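Local coordinates for protein fructose-1,6-bisphosphatase/inositol-1-monophosphatase (Thermotoga maritima, PDB 2P3N) that removes phosphate by Mg(2+)-dependent hydrolysis from inositol monophosphates, fructose 1,6-bisphosphate and several other phosphate esters, working as a homotetramer, at residues V106-V111 and Y121-S126. Numbering follows the deposited sequence.
Sequences VKLGVV and YAEEGS
Lys107 and Glu124 run side by side at one end of this strand pair and point the same way. The lysine chain bends at chi2 (-52°) and is extended from there to its tip. Glu124 is straight, with CG anti to the backbone N. Its carboxylate meets the ammonium with both oxygens: NZ of Lys107 lies 3.3 Å from OE1 and from OE2 of Glu124, on the syn side of each. This is a two-pronged but rather long salt bridge.

A backbone bond joins the same two residues. Glu124 N donates to Lys107 O at 2.9 Å, from above the carbonyl plane, just where strand 118-123 ends. Further along, Gly109 and Ala122 form an antiparallel hydrogen-bonded pair. Gly109 N reaches Ala122 O at 2.8 Å, nearly along the C=O axis, and Ala122 N returns a bond to Gly109 O at 2.9 Å.

Leu108, Val110, Tyr121 and Glu123 share one face of the sheet. Val110 and Tyr121 meet there through their CB atoms, 4.0 Å apart. Tyr121 has CG in the crowded position between backbone N and carbonyl carbon (chi1 52°). This carries the ring away from segment 106-111. There it meets the ring of Phe129, the two planes nearly parallel. Helix 2-21 packs on the face of Leu108, Val110 and Tyr121, and helix 199-211 on the face of Ala122.

On the other side of strand 105-113, Lys107 and Leu108 together oppose the single residue Tyr100 of strand 95-102, which makes a classic bulge. The two segments belong to the antiparallel beta hairpin of strands 105-113 and 118-123, within the large mixed sheet of the inositol monophosphatase fold.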
loop_
_atom_site.group_PDB
_atom_site.type_symbol
_atom_site.label_atom_id
_atom_site.label_comp_id
_atom_site.label_asym_id
_atom_site.label_seq_id
_atom_site.Cartn_x
_atom_site.Cartn_y
_atom_site.Cartn_z
ATOM N N VAL A 106 -21.737 -10.423 21.002
ATOM C CA VAL A 106 -21.005 -9.957 19.827
ATOM C C VAL A 106 -21.145 -10.998 18.715
ATOM O O VAL A 106 -20.661 -12.123 18.836
ATOM C CB VAL A 106 -19.509 -9.737 20.153
ATOM C CG1 VAL A 106 -18.790 -9.153 18.954
ATOM C CG2 VAL A 106 -19.372 -8.811 21.340
ATOM N N LYS A 107 -21.823 -10.613 17.639
ATOM C CA LYS A 107 -22.054 -11.499 16.500
ATOM C C LYS A 107 -21.121 -11.198 15.329
ATOM O O LYS A 107 -20.935 -12.027 14.440
ATOM C CB LYS A 107 -23.513 -11.373 16.015
ATOM C CG LYS A 107 -24.556 -11.731 17.062
ATOM C CD LYS A 107 -24.271 -13.106 17.679
ATOM C CE LYS A 107 -25.141 -13.363 18.911
ATOM N NZ LYS A 107 -24.836 -14.671 19.573
ATOM N N LEU A 108 -20.527 -10.011 15.347
ATOM C CA LEU A 108 -19.666 -9.578 14.262
ATOM C C LEU A 108 -18.690 -8.520 14.754
ATOM O O LEU A 108 -19.022 -7.706 15.607
ATOM C CB LEU A 108 -20.561 -9.011 13.154
ATOM C CG LEU A 108 -20.086 -8.410 11.834
ATOM C CD1 LEU A 108 -21.321 -8.063 11.024
ATOM C CD2 LEU A 108 -19.227 -7.167 12.050
ATOM N N GLY A 109 -17.481 -8.535 14.208
ATOM C CA GLY A 109 -16.488 -7.554 14.597
ATOM C C GLY A 109 -15.574 -7.207 13.436
ATOM O O GLY A 109 -15.210 -8.064 12.638
ATOM N N VAL A 110 -15.218 -5.941 13.315
ATOM C CA VAL A 110 -14.315 -5.533 12.255
ATOM C C VAL A 110 -13.456 -4.379 12.750
ATOM O O VAL A 110 -13.952 -3.453 13.395
ATOM C CB VAL A 110 -15.083 -5.152 10.960
ATOM C CG1 VAL A 110 -16.317 -4.368 11.299
ATOM C CG2 VAL A 110 -14.184 -4.352 10.035
ATOM N N VAL A 111 -12.153 -4.477 12.494
ATOM C CA VAL A 111 -11.190 -3.448 12.893
ATOM C C VAL A 111 -10.436 -3.062 11.622
ATOM O O VAL A 111 -9.935 -3.926 10.905
ATOM C CB VAL A 111 -10.169 -3.980 13.955
ATOM C CG1 VAL A 111 -9.179 -2.888 14.336
ATOM C CG2 VAL A 111 -10.893 -4.451 15.187
ATOM N N TYR A 121 -11.298 -8.996 10.705
ATOM C CA TYR A 121 -12.712 -9.149 11.031
ATOM C C TYR A 121 -13.093 -10.580 11.353
ATOM O O TYR A 121 -12.367 -11.518 11.047
ATOM C CB TYR A 121 -13.586 -8.658 9.878
ATOM C CG TYR A 121 -13.219 -9.266 8.553
ATOM C CD1 TYR A 121 -12.154 -8.765 7.806
ATOM C CD2 TYR A 121 -13.899 -10.379 8.070
ATOM C CE1 TYR A 121 -11.773 -9.363 6.608
ATOM C CE2 TYR A 121 -13.526 -10.986 6.875
ATOM C CZ TYR A 121 -12.463 -10.474 6.151
ATOM O OH TYR A 121 -12.093 -11.084 4.983
ATOM N N ALA A 122 -14.255 -10.738 11.967
ATOM C CA ALA A 122 -14.756 -12.054 12.329
ATOM C C ALA A 122 -16.248 -12.012 12.600
ATOM O O ALA A 122 -16.740 -11.108 13.272
ATOM C CB ALA A 122 -14.025 -12.579 13.567
ATOM N N GLU A 123 -16.964 -12.982 12.045
ATOM C CA GLU A 123 -18.395 -13.119 12.268
ATOM C C GLU A 123 -18.481 -14.418 13.096
ATOM O O GLU A 123 -17.635 -15.309 12.951
ATOM C CB GLU A 123 -19.128 -13.241 10.933
ATOM C CG GLU A 123 -20.634 -13.174 11.041
ATOM C CD GLU A 123 -21.284 -12.942 9.693
ATOM O OE1 GLU A 123 -20.898 -13.630 8.720
ATOM O OE2 GLU A 123 -22.180 -12.075 9.602
ATOM N N GLU A 124 -19.473 -14.520 13.975
ATOM C CA GLU A 124 -19.608 -15.698 14.834
ATOM C C GLU A 124 -19.852 -17.013 14.089
ATOM O O GLU A 124 -20.793 -17.139 13.299
ATOM C CB GLU A 124 -20.711 -15.462 15.872
ATOM C CG GLU A 124 -20.987 -16.622 16.814
ATOM C CD GLU A 124 -22.091 -16.295 17.805
ATOM O OE1 GLU A 124 -21.807 -15.604 18.808
ATOM O OE2 GLU A 124 -23.248 -16.715 17.572
ATOM N N GLY A 125 -18.982 -17.984 14.359
ATOM C CA GLY A 125 -19.086 -19.283 13.731
ATOM C C GLY A 125 -18.422 -19.386 12.365
ATOM O O GLY A 125 -18.410 -20.465 11.771
ATOM N N SER A 126 -17.859 -18.287 11.865
ATOM C CA SER A 126 -17.225 -18.295 10.547
ATOM C C SER A 126 -15.703 -18.197 10.574
ATOM O O SER A 126 -15.044 -18.357 9.544
ATOM C CB SER A 126 -17.784 -17.158 9.694
ATOM O OG SER A 126 -19.192 -17.240 9.580
#